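PDB 4GNX: putative uncharacterized protein from Ustilago maydis, which binds single-stranded DNA as a subunit of the three-chain replication protein A complex. Local coordinates for residues E128-N133 and V204-F209; F121-E126 and D137-L142; K162-L167 and S174-L179. One frame throughout, in Å; residues are numbered along the deposited sequence.

Contact 1 (E128-N133 and V204-F209). With nucleotides of chain G.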
loop_
_atom_site.group_PDB
_atom_site.type_symbol
_atom_site.label_atom_id
_atom_site.label_comp_id
_atom_site.label_asym_id
_atom_site.label_seq_id
_atom_site.Cartn_x
_atom_site.Cartn_y
_atom_site.Cartn_z
ATOM N N GLU C 128 9.759 17.755 9.386
ATOM C CA GLU C 128 9.065 16.859 10.294
ATOM C C GLU C 128 7.550 16.921 10.100
ATOM O O GLU C 128 6.828 16.053 10.583
ATOM C CB GLU C 128 9.481 17.101 11.749
ATOM C CG GLU C 128 9.591 18.566 12.163
ATOM C CD GLU C 128 10.110 18.744 13.590
ATOM O OE1 GLU C 128 11.032 18.002 14.003
ATOM O OE2 GLU C 128 9.601 19.637 14.301
ATOM N N SER C 129 7.084 17.929 9.364
ATOM C CA SER C 129 5.662 18.053 9.017
ATOM C C SER C 129 5.284 17.344 7.699
ATOM O O SER C 129 4.115 17.047 7.461
ATOM C CB SER C 129 5.236 19.527 8.984
ATOM O OG SER C 129 5.832 20.200 7.887
ATOM N N VAL C 130 6.278 17.091 6.849
ATOM C CA VAL C 130 6.117 16.281 5.633
ATOM C C VAL C 130 6.084 14.805 6.022
ATOM O O VAL C 130 6.890 14.358 6.844
ATOM C CB VAL C 130 7.305 16.475 4.656
ATOM C CG1 VAL C 130 7.141 15.601 3.413
ATOM C CG2 VAL C 130 7.476 17.941 4.281
ATOM N N GLU C 131 5.171 14.042 5.432
ATOM C CA GLU C 131 5.090 12.624 5.758
ATOM C C GLU C 131 6.039 11.775 4.918
ATOM O O GLU C 131 6.429 12.160 3.806
ATOM C CB GLU C 131 3.657 12.118 5.650
ATOM C CG GLU C 131 2.945 12.566 4.390
ATOM C CD GLU C 131 1.467 12.796 4.626
ATOM O OE1 GLU C 131 0.799 11.881 5.164
ATOM O OE2 GLU C 131 0.976 13.896 4.278
ATOM N N ALA C 132 6.399 10.617 5.465
ATOM C CA ALA C 132 7.366 9.722 4.844
ATOM C C ALA C 132 6.950 9.264 3.440
ATOM O O ALA C 132 5.800 9.440 3.026
ATOM C CB ALA C 132 7.646 8.535 5.751
ATOM N N ASN C 133 7.911 8.692 2.718
ATOM C CA ASN C 133 7.759 8.306 1.310
ATOM C C ASN C 133 7.050 9.337 0.408
ATOM O O ASN C 133 6.188 8.994 -0.395
ATOM C CB ASN C 133 7.133 6.904 1.189
ATOM C CG ASN C 133 8.101 5.786 1.564
ATOM O OD1 ASN C 133 9.312 5.883 1.349
ATOM N ND2 ASN C 133 7.562 4.708 2.118
ATOM N N VAL C 204 12.789 14.891 -3.847
ATOM C CA VAL C 204 13.606 14.066 -2.982
ATOM C C VAL C 204 12.674 13.278 -2.064
ATOM O O VAL C 204 11.616 13.782 -1.682
ATOM C CB VAL C 204 14.585 14.967 -2.203
ATOM C CG1 VAL C 204 15.152 14.286 -0.966
ATOM C CG2 VAL C 204 15.708 15.400 -3.122
ATOM N N LYS C 205 13.047 12.038 -1.734
ATOM C CA LYS C 205 12.222 11.191 -0.867
ATOM C C LYS C 205 12.472 11.500 0.595
ATOM O O LYS C 205 13.618 11.597 1.019
ATOM C CB LYS C 205 12.472 9.704 -1.123
ATOM C CG LYS C 205 11.410 8.811 -0.484
ATOM C CD LYS C 205 11.772 7.327 -0.489
ATOM C CE LYS C 205 13.079 7.037 0.242
ATOM N NZ LYS C 205 13.367 5.576 0.283
ATOM N N VAL C 206 11.388 11.652 1.357
ATOM C CA VAL C 206 11.466 11.835 2.809
ATOM C C VAL C 206 11.333 10.491 3.540
ATOM O O VAL C 206 10.273 9.854 3.514
ATOM C CB VAL C 206 10.381 12.807 3.316
ATOM C CG1 VAL C 206 10.361 12.859 4.841
ATOM C CG2 VAL C 206 10.585 14.195 2.722
ATOM N N GLY C 207 12.426 10.061 4.170
ATOM C CA GLY C 207 12.412 8.900 5.062
ATOM C C GLY C 207 12.335 9.336 6.518
ATOM O O GLY C 207 12.592 10.508 6.841
ATOM N N ASP C 208 11.983 8.399 7.396
ATOM C CA ASP C 208 11.813 8.715 8.807
ATOM C C ASP C 208 12.939 8.168 9.693
ATOM O O ASP C 208 12.871 8.244 10.921
ATOM C CB ASP C 208 10.438 8.250 9.293
ATOM C CG ASP C 208 10.386 6.767 9.570
ATOM O OD1 ASP C 208 9.576 6.364 10.433
ATOM O OD2 ASP C 208 11.153 6.005 8.944
ATOM N N PHE C 209 13.971 7.619 9.060
ATOM C CA PHE C 209 15.156 7.133 9.773
ATOM C C PHE C 209 15.876 8.313 10.437
ATOM O O PHE C 209 16.427 9.187 9.761
ATOM C CB PHE C 209 16.083 6.355 8.808
ATOM C CG PHE C 209 17.266 5.679 9.474
ATOM C CD1 PHE C 209 17.082 4.664 10.405
ATOM C CD2 PHE C 209 18.570 6.038 9.145
ATOM C CE1 PHE C 209 18.166 4.036 11.009
ATOM C CE2 PHE C 209 19.660 5.410 9.742
ATOM C CZ PHE C 209 19.457 4.409 10.673
ATOM P P DT G 8 22.084 -1.323 5.283
ATOM O OP1 DT G 8 23.564 -1.343 5.418
ATOM O OP2 DT G 8 21.348 -2.609 5.125
ATOM O "O5'" DT G 8 21.468 -0.518 6.511
ATOM C "C5'" DT G 8 22.230 0.494 7.188
ATOM C "C4'" DT G 8 21.414 1.086 8.313
ATOM O "O4'" DT G 8 20.255 1.753 7.762
ATOM C "C3'" DT G 8 20.837 0.059 9.279
ATOM O "O3'" DT G 8 21.802 -0.445 10.217
ATOM C "C2'" DT G 8 19.642 0.800 9.848
ATOM C "C1'" DT G 8 19.128 1.549 8.620
ATOM N N1 DT G 8 18.074 0.843 7.846
ATOM C C2 DT G 8 16.798 1.368 7.851
ATOM O O2 DT G 8 16.495 2.381 8.457
ATOM N N3 DT G 8 15.884 0.658 7.113
ATOM C C4 DT G 8 16.109 -0.498 6.393
ATOM O O4 DT G 8 15.186 -1.023 5.777
ATOM C C5 DT G 8 17.467 -0.997 6.436
ATOM C C7 DT G 8 17.803 -2.248 5.687
ATOM C C6 DT G 8 18.367 -0.310 7.149
ATOM P P DT G 6 13.744 3.205 -2.594
ATOM O OP1 DT G 6 12.457 2.735 -2.022
ATOM O OP2 DT G 6 14.207 4.589 -2.307
ATOM O "O5'" DT G 6 14.878 2.179 -2.141
ATOM C "C5'" DT G 6 14.605 0.764 -2.041
ATOM C "C4'" DT G 6 15.850 -0.052 -2.312
ATOM O "O4'" DT G 6 16.426 0.304 -3.591
ATOM C "C3'" DT G 6 16.966 0.091 -1.278
ATOM O "O3'" DT G 6 17.434 -1.205 -0.898
ATOM C "C2'" DT G 6 18.025 0.926 -1.979
ATOM C "C1'" DT G 6 17.791 0.669 -3.459
ATOM N N1 DT G 6 18.030 1.848 -4.325
ATOM C C2 DT G 6 19.041 1.797 -5.260
ATOM O O2 DT G 6 19.762 0.824 -5.412
ATOM N N3 DT G 6 19.179 2.935 -6.015
ATOM C C4 DT G 6 18.425 4.090 -5.931
ATOM O O4 DT G 6 18.668 5.034 -6.677
ATOM C C5 DT G 6 17.379 4.071 -4.935
ATOM C C7 DT G 6 16.505 5.275 -4.775
ATOM C C6 DT G 6 17.238 2.967 -4.191
ATOM P P DT G 7 17.206 -1.644 0.617
ATOM O OP1 DT G 7 17.486 -3.096 0.754
ATOM O OP2 DT G 7 15.882 -1.112 1.033
ATOM O "O5'" DT G 7 18.356 -0.821 1.352
ATOM C "C5'" DT G 7 19.744 -1.007 0.999
ATOM C "C4'" DT G 7 20.646 -0.228 1.929
ATOM O "O4'" DT G 7 20.440 1.192 1.755
ATOM C "C3'" DT G 7 20.446 -0.487 3.420
ATOM O "O3'" DT G 7 21.716 -0.361 4.061
ATOM C "C2'" DT G 7 19.508 0.630 3.843
ATOM C "C1'" DT G 7 19.970 1.779 2.962
ATOM N N1 DT G 7 18.948 2.781 2.599
ATOM C C2 DT G 7 19.289 4.107 2.727
ATOM O O2 DT G 7 20.365 4.479 3.160
ATOM N N3 DT G 7 18.314 4.989 2.333
ATOM C C4 DT G 7 17.069 4.684 1.818
ATOM O O4 DT G 7 16.298 5.587 1.509
ATOM C C5 DT G 7 16.779 3.274 1.706
ATOM C C7 DT G 7 15.447 2.849 1.174
ATOM C C6 DT G 7 17.724 2.403 2.088
#
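Lys205 and Phe209 of segment 204-209 meet the DNA, while Val206, Lys205 and Asn133 carry the contact with 128-133. Lys205 starts with CG anti to its backbone N (chi1 -167°) and bends at chi3 (59°). Its NZ is hydrogen-bonded to OP2 of DT6 of chain G at 2.9 Å and to O4 of DT7 of chain G at 3.2 Å. One ammonium group thus links the phosphate of one nucleotide to the base of the next. The Phe209 ring lies against DT8 of chain G, whose sugar C1' sits above one ring face, toward the rim. Asn133 lies alongside Lys205, pointing the same way, with its OD1 3.4 Å from Lys205 CD. Strand 198-207 belongs to an OB fold, whose barrel surface binds the DNA here. Val206 turns toward the loop 128-133; its side chain and that of Val130 cross obliquely, Val206 CG2 3.8 Å from Val130 CG1. Val206 O accepts a bent (127°), weak hydrogen bond from Asn133 N at 2.8 Å. Ala132 CA adds a C-H contact to the same oxygen at 3.2 Å. Backbone bonds to Ser215 and Gln134 tie strand 198-207 to strand 213-217 and to the residue just before strand 135-152.

Contact 2 (F121-E126 and D137-L142)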
loop_
_atom_site.group_PDB
_atom_site.type_symbol
_atom_site.label_atom_id
_atom_site.label_comp_id
_atom_site.label_asym_id
_atom_site.label_seq_id
_atom_site.Cartn_x
_atom_site.Cartn_y
_atom_site.Cartn_z
ATOM N N PHE C 121 10.398 24.922 -1.907
ATOM C CA PHE C 121 11.344 24.533 -0.883
ATOM C C PHE C 121 10.739 24.360 0.492
ATOM O O PHE C 121 9.922 25.160 0.945
ATOM C CB PHE C 121 12.498 25.516 -0.809
ATOM C CG PHE C 121 13.477 25.371 -1.920
ATOM C CD1 PHE C 121 14.049 24.141 -2.198
ATOM C CD2 PHE C 121 13.840 26.465 -2.683
ATOM C CE1 PHE C 121 14.963 23.999 -3.226
ATOM C CE2 PHE C 121 14.758 26.335 -3.709
ATOM C CZ PHE C 121 15.321 25.100 -3.982
ATOM N N VAL C 122 11.171 23.296 1.146
ATOM C CA VAL C 122 10.838 23.036 2.529
ATOM C C VAL C 122 12.117 23.266 3.331
ATOM O O VAL C 122 13.160 22.665 3.033
ATOM C CB VAL C 122 10.347 21.580 2.705
ATOM C CG1 VAL C 122 10.011 21.288 4.161
ATOM C CG2 VAL C 122 9.151 21.299 1.808
ATOM N N ARG C 123 12.042 24.153 4.324
ATOM C CA ARG C 123 13.178 24.398 5.209
ATOM C C ARG C 123 13.413 23.149 6.044
ATOM O O ARG C 123 12.458 22.480 6.433
ATOM C CB ARG C 123 12.942 25.614 6.115
ATOM C CG ARG C 123 12.314 26.815 5.421
ATOM C CD ARG C 123 13.053 28.127 5.688
ATOM N NE ARG C 123 14.429 28.093 5.185
ATOM C CZ ARG C 123 14.779 28.065 3.896
ATOM N NH1 ARG C 123 13.858 28.067 2.934
ATOM N NH2 ARG C 123 16.067 28.028 3.566
ATOM N N ILE C 124 14.682 22.835 6.302
ATOM C CA ILE C 124 15.080 21.638 7.068
ATOM C C ILE C 124 14.295 21.444 8.387
ATOM O O ILE C 124 13.966 20.311 8.755
ATOM C CB ILE C 124 16.604 21.622 7.373
ATOM C CG1 ILE C 124 17.445 22.018 6.147
ATOM C CG2 ILE C 124 17.039 20.289 7.968
ATOM C CD1 ILE C 124 17.401 21.057 4.991
ATOM N N ASN C 125 14.000 22.536 9.094
ATOM C CA ASN C 125 13.206 22.449 10.325
ATOM C C ASN C 125 11.722 22.095 10.110
ATOM O O ASN C 125 11.040 21.677 11.042
ATOM C CB ASN C 125 13.366 23.711 11.195
ATOM C CG ASN C 125 13.381 24.995 10.384
ATOM O OD1 ASN C 125 14.206 25.172 9.485
ATOM N ND2 ASN C 125 12.472 25.902 10.709
ATOM N N GLU C 126 11.237 22.241 8.880
ATOM C CA GLU C 126 9.821 22.009 8.570
ATOM C C GLU C 126 9.538 20.572 8.106
ATOM O O GLU C 126 8.383 20.134 8.068
ATOM C CB GLU C 126 9.339 23.020 7.523
ATOM C CG GLU C 126 9.871 24.433 7.745
ATOM C CD GLU C 126 9.102 25.512 6.991
ATOM O OE1 GLU C 126 8.965 25.397 5.746
ATOM O OE2 GLU C 126 8.654 26.488 7.648
ATOM N N ASP C 137 11.040 19.344 -2.006
ATOM C CA ASP C 137 12.171 20.147 -2.475
ATOM C C ASP C 137 12.950 20.756 -1.319
ATOM O O ASP C 137 12.356 21.328 -0.413
ATOM C CB ASP C 137 11.682 21.270 -3.382
ATOM C CG ASP C 137 11.232 20.774 -4.737
ATOM O OD1 ASP C 137 11.414 19.571 -5.028
ATOM O OD2 ASP C 137 10.690 21.597 -5.512
ATOM N N VAL C 138 14.277 20.656 -1.364
ATOM C CA VAL C 138 15.129 21.156 -0.278
ATOM C C VAL C 138 16.365 21.884 -0.796
ATOM O O VAL C 138 17.047 21.392 -1.692
ATOM C CB VAL C 138 15.578 20.012 0.671
ATOM C CG1 VAL C 138 16.789 20.410 1.502
ATOM C CG2 VAL C 138 14.439 19.577 1.582
ATOM N N ILE C 139 16.634 23.059 -0.222
ATOM C CA ILE C 139 17.909 23.766 -0.402
ATOM C C ILE C 139 18.649 23.973 0.937
ATOM O O ILE C 139 18.022 24.097 1.996
ATOM C CB ILE C 139 17.721 25.112 -1.146
ATOM C CG1 ILE C 139 19.070 25.641 -1.660
ATOM C CG2 ILE C 139 16.961 26.115 -0.278
ATOM C CD1 ILE C 139 18.958 26.771 -2.657
ATOM N N GLY C 140 19.979 24.002 0.882
ATOM C CA GLY C 140 20.801 24.217 2.072
ATOM C C GLY C 140 22.287 24.135 1.791
ATOM O O GLY C 140 22.704 23.773 0.686
ATOM N N ILE C 141 23.085 24.476 2.797
ATOM C CA ILE C 141 24.534 24.382 2.698
ATOM C C ILE C 141 24.936 22.943 2.960
ATOM O O ILE C 141 24.431 22.315 3.892
ATOM C CB ILE C 141 25.251 25.304 3.718
ATOM C CG1 ILE C 141 24.820 26.781 3.555
ATOM C CG2 ILE C 141 26.767 25.151 3.639
ATOM C CD1 ILE C 141 25.454 27.545 2.405
ATOM N N LEU C 142 25.821 22.421 2.113
ATOM C CA LEU C 142 26.508 21.159 2.380
ATOM C C LEU C 142 27.559 21.389 3.459
ATOM O O LEU C 142 28.440 22.242 3.315
ATOM C CB LEU C 142 27.186 20.617 1.118
ATOM C CG LEU C 142 28.144 19.433 1.310
ATOM C CD1 LEU C 142 27.376 18.140 1.524
ATOM C CD2 LEU C 142 29.104 19.296 0.137
#
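Phe121, Ile139 and Asp137 lose the most surface where the chain segment 121-126 crosses the early part of strand 135-152. The Phe121 ring is laid on Ile139. Its CG is anti to the carbonyl carbon (chi1 -75°), which brings one face down on the isoleucine. Ile139 CB stands 3.8 Å from the centroid of the Phe121 ring, 18° off the normal, a CH-pi contact offset toward the rim. Its CG2 branch also reaches the ring, 3.9 Å from Phe121 CG. The edge of the same ring meets the backbone, with Asp137 O and Val138 N close to the ring plane.

Asp137 contributes mainly through its main chain. Its carbonyl takes a straight hydrogen bond from Val122 N (2.8 Å, 163°), nearly along the C=O axis. Phe121 CA makes a C-H contact to that oxygen at 3.4 Å. The Asp137 carboxylate is buried: OD2 forms a salt bridge with Lys202 and accepts a hydrogen bond from Glu120 N, while OD1 accepts one from Gly203 N. These bonds should keep the group charged.

Next to this, Ile124 CD1 meets Val138 CG1 at 3.6 Å, the two side chains crossing at about a right angle. Arg123 comes only loosely near Ile139, NH2 to CG2 4.4 Å, and that NH2 is hydrogen-bonded to Gln170.

The contact lies on the wall of the OB-fold barrel, where Val138 and Gly140 are hydrogen-bonded to Phe201 and Leu199 of strand 198-207, and Ile139 packs on that strand and on Leu234 of helix 229-242.

Contact 3 (K162-L167 and S174-L179). With nucleotides of chain G.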
loop_
_atom_site.group_PDB
_atom_site.type_symbol
_atom_site.label_atom_id
_atom_site.label_comp_id
_atom_site.label_asym_id
_atom_site.label_seq_id
_atom_site.Cartn_x
_atom_site.Cartn_y
_atom_site.Cartn_z
ATOM N N LYS C 162 26.538 4.113 -2.576
ATOM C CA LYS C 162 25.772 4.959 -1.676
ATOM C C LYS C 162 26.685 6.006 -1.046
ATOM O O LYS C 162 27.839 5.713 -0.767
ATOM C CB LYS C 162 25.158 4.080 -0.589
ATOM C CG LYS C 162 24.072 4.751 0.215
ATOM C CD LYS C 162 24.071 4.291 1.657
ATOM C CE LYS C 162 23.547 5.414 2.532
ATOM N NZ LYS C 162 23.402 4.996 3.947
ATOM N N ARG C 163 26.177 7.218 -0.832
ATOM C CA ARG C 163 26.911 8.222 -0.054
ATOM C C ARG C 163 25.969 9.190 0.664
ATOM O O ARG C 163 24.866 9.452 0.194
ATOM C CB ARG C 163 27.935 8.972 -0.917
ATOM C CG ARG C 163 28.541 10.190 -0.237
ATOM C CD ARG C 163 29.621 10.854 -1.072
ATOM N NE ARG C 163 30.914 10.216 -0.843
ATOM C CZ ARG C 163 31.658 9.669 -1.793
ATOM N NH1 ARG C 163 31.251 9.700 -3.058
ATOM N NH2 ARG C 163 32.814 9.101 -1.475
ATOM N N GLU C 164 26.422 9.715 1.804
ATOM C CA GLU C 164 25.602 10.579 2.644
ATOM C C GLU C 164 26.157 11.981 2.789
ATOM O O GLU C 164 27.345 12.159 3.032
ATOM C CB GLU C 164 25.400 9.952 4.020
ATOM C CG GLU C 164 24.392 8.822 3.980
ATOM C CD GLU C 164 23.806 8.498 5.333
ATOM O OE1 GLU C 164 24.155 9.177 6.323
ATOM O OE2 GLU C 164 22.980 7.561 5.399
ATOM N N LEU C 165 25.276 12.965 2.644
ATOM C CA LEU C 165 25.618 14.371 2.800
ATOM C C LEU C 165 24.886 14.932 4.001
ATOM O O LEU C 165 23.771 14.512 4.302
ATOM C CB LEU C 165 25.189 15.184 1.572
ATOM C CG LEU C 165 25.142 14.599 0.157
ATOM C CD1 LEU C 165 24.550 15.625 -0.787
ATOM C CD2 LEU C 165 26.508 14.154 -0.333
ATOM N N THR C 166 25.510 15.890 4.677
ATOM C CA THR C 166 24.851 16.613 5.766
ATOM C C THR C 166 24.475 18.012 5.271
ATOM O O THR C 166 25.342 18.776 4.830
ATOM C CB THR C 166 25.743 16.700 7.026
ATOM O OG1 THR C 166 26.267 15.407 7.333
ATOM C CG2 THR C 166 24.949 17.207 8.225
ATOM N N LEU C 167 23.184 18.330 5.332
ATOM C CA LEU C 167 22.674 19.614 4.862
ATOM C C LEU C 167 22.178 20.423 6.026
ATOM O O LEU C 167 21.670 19.858 6.990
ATOM C CB LEU C 167 21.539 19.414 3.865
ATOM C CG LEU C 167 21.909 18.583 2.644
ATOM C CD1 LEU C 167 20.637 18.192 1.916
ATOM C CD2 LEU C 167 22.858 19.344 1.731
ATOM N N SER C 174 20.279 20.086 11.053
ATOM C CA SER C 174 20.945 19.346 9.987
ATOM C C SER C 174 20.229 18.030 9.708
ATOM O O SER C 174 19.642 17.431 10.616
ATOM C CB SER C 174 22.409 19.087 10.334
ATOM O OG SER C 174 22.547 17.964 11.186
ATOM N N VAL C 175 20.286 17.594 8.450
ATOM C CA VAL C 175 19.599 16.381 8.004
ATOM C C VAL C 175 20.498 15.579 7.061
ATOM O O VAL C 175 21.268 16.155 6.296
ATOM C CB VAL C 175 18.235 16.706 7.342
ATOM C CG1 VAL C 175 18.419 17.366 5.977
ATOM C CG2 VAL C 175 17.376 15.454 7.224
ATOM N N LYS C 176 20.414 14.257 7.133
ATOM C CA LYS C 176 21.192 13.408 6.234
ATOM C C LYS C 176 20.462 13.194 4.893
ATOM O O LYS C 176 19.232 13.067 4.848
ATOM C CB LYS C 176 21.531 12.062 6.891
ATOM C CG LYS C 176 22.575 12.082 8.008
ATOM C CD LYS C 176 21.927 11.916 9.378
ATOM C CE LYS C 176 22.737 11.018 10.319
ATOM N NZ LYS C 176 23.872 11.722 10.971
ATOM N N LEU C 177 21.223 13.183 3.801
ATOM C CA LEU C 177 20.681 12.856 2.487
ATOM C C LEU C 177 21.565 11.834 1.781
ATOM O O LEU C 177 22.782 12.011 1.689
ATOM C CB LEU C 177 20.533 14.107 1.629
ATOM C CG LEU C 177 19.838 13.946 0.263
ATOM C CD1 LEU C 177 19.128 15.241 -0.108
ATOM C CD2 LEU C 177 20.777 13.513 -0.860
ATOM N N THR C 178 20.947 10.774 1.269
ATOM C CA THR C 178 21.683 9.730 0.551
ATOM C C THR C 178 21.715 9.975 -0.969
ATOM O O THR C 178 20.682 10.286 -1.570
ATOM C CB THR C 178 21.100 8.330 0.865
ATOM O OG1 THR C 178 21.460 7.941 2.200
ATOM C CG2 THR C 178 21.595 7.285 -0.111
ATOM N N LEU C 179 22.903 9.858 -1.567
ATOM C CA LEU C 179 23.047 9.762 -3.020
ATOM C C LEU C 179 23.239 8.315 -3.388
ATOM O O LEU C 179 23.887 7.569 -2.659
ATOM C CB LEU C 179 24.267 10.528 -3.533
ATOM C CG LEU C 179 24.485 11.986 -3.134
ATOM C CD1 LEU C 179 25.725 12.536 -3.816
ATOM C CD2 LEU C 179 23.271 12.836 -3.461
ATOM P P DT G 7 17.206 -1.644 0.617
ATOM O OP1 DT G 7 17.486 -3.096 0.754
ATOM O OP2 DT G 7 15.882 -1.112 1.033
ATOM O "O5'" DT G 7 18.356 -0.821 1.352
ATOM C "C5'" DT G 7 19.744 -1.007 0.999
ATOM C "C4'" DT G 7 20.646 -0.228 1.929
ATOM O "O4'" DT G 7 20.440 1.192 1.755
ATOM C "C3'" DT G 7 20.446 -0.487 3.420
ATOM O "O3'" DT G 7 21.716 -0.361 4.061
ATOM C "C2'" DT G 7 19.508 0.630 3.843
ATOM C "C1'" DT G 7 19.970 1.779 2.962
ATOM N N1 DT G 7 18.948 2.781 2.599
ATOM C C2 DT G 7 19.289 4.107 2.727
ATOM O O2 DT G 7 20.365 4.479 3.160
ATOM N N3 DT G 7 18.314 4.989 2.333
ATOM C C4 DT G 7 17.069 4.684 1.818
ATOM O O4 DT G 7 16.298 5.587 1.509
ATOM C C5 DT G 7 16.779 3.274 1.706
ATOM C C7 DT G 7 15.447 2.849 1.174
ATOM C C6 DT G 7 17.724 2.403 2.088
#
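Strands 159-168 and 174-180 form an antiparallel beta hairpin of the OB-fold barrel. Three hydrogen-bonded pairs tie them: Arg163 with Leu179, Leu165 with Leu177, and Leu167 with Val175. Each has two N-H...O bonds, the straightest from Leu167 N to Val175 O at 173°.

The face with Leu165, Leu167, Val175, Leu177 and Leu179 is buried and mostly apolar. Arg163 starts on it too, but its NE is hydrogen-bonded to Gly146 O. Leu165 CD2 meets Leu179 CD1 at 3.9 Å, the side chains crossing at about a right angle. Leu167 CD1 meets Leu177 CD1 obliquely, also at 3.9 Å. Phe201 of strand 198-207 and Met216 of strand 213-217 continue this core.

The other face is polar and less buried. Lys176 is exposed there and its chain bends off from the other strand, its CG only brushing Glu164 OE1 at 3.7 Å. Toward the DNA, Lys162 crosses Thr178 at about a right angle, its CG 3.6 Å from Thr178 CG2. Thr178 OG1 is hydrogen-bonded to Ala265 O.

Lys162 NZ makes a salt bridge to Glu164 OE2 (3.0 Å), met from above the carboxylate plane. That oxygen also accepts a hydrogen bond from Ala265 N. Lys162 NZ gives a weak hydrogen bond to O2 of DT7 of chain G (3.2 Å). Glu164 is thus placed to steer the lysine, consistent with a second-shell role, and its charge probably favours the charged ammonium.

How the contacts relate
All three contacts belong to one OB domain, and their centres lie 12 to 14 Å apart. Contacts 1 and 3 meet at the DNA. Lys205 from contact 1 reaches O4 of DT7 of chain G, and Lys162 from contact 3 makes a weak bond to O2 of the same base, so two strands approach its two carbonyls. Contact 2 stays back, its nearest atom about 14 Å from the nucleic acid. It joins the others through packing: Leu142 CD1 is 3.7 Å from Leu165 CB, Ile124 CG2 is 3.8 Å from Val175 CG1, and Val122 CG1 is 4.2 Å from Val130 CG2. Along the chain, contact 3 is nested inside the loop closed by contact 1.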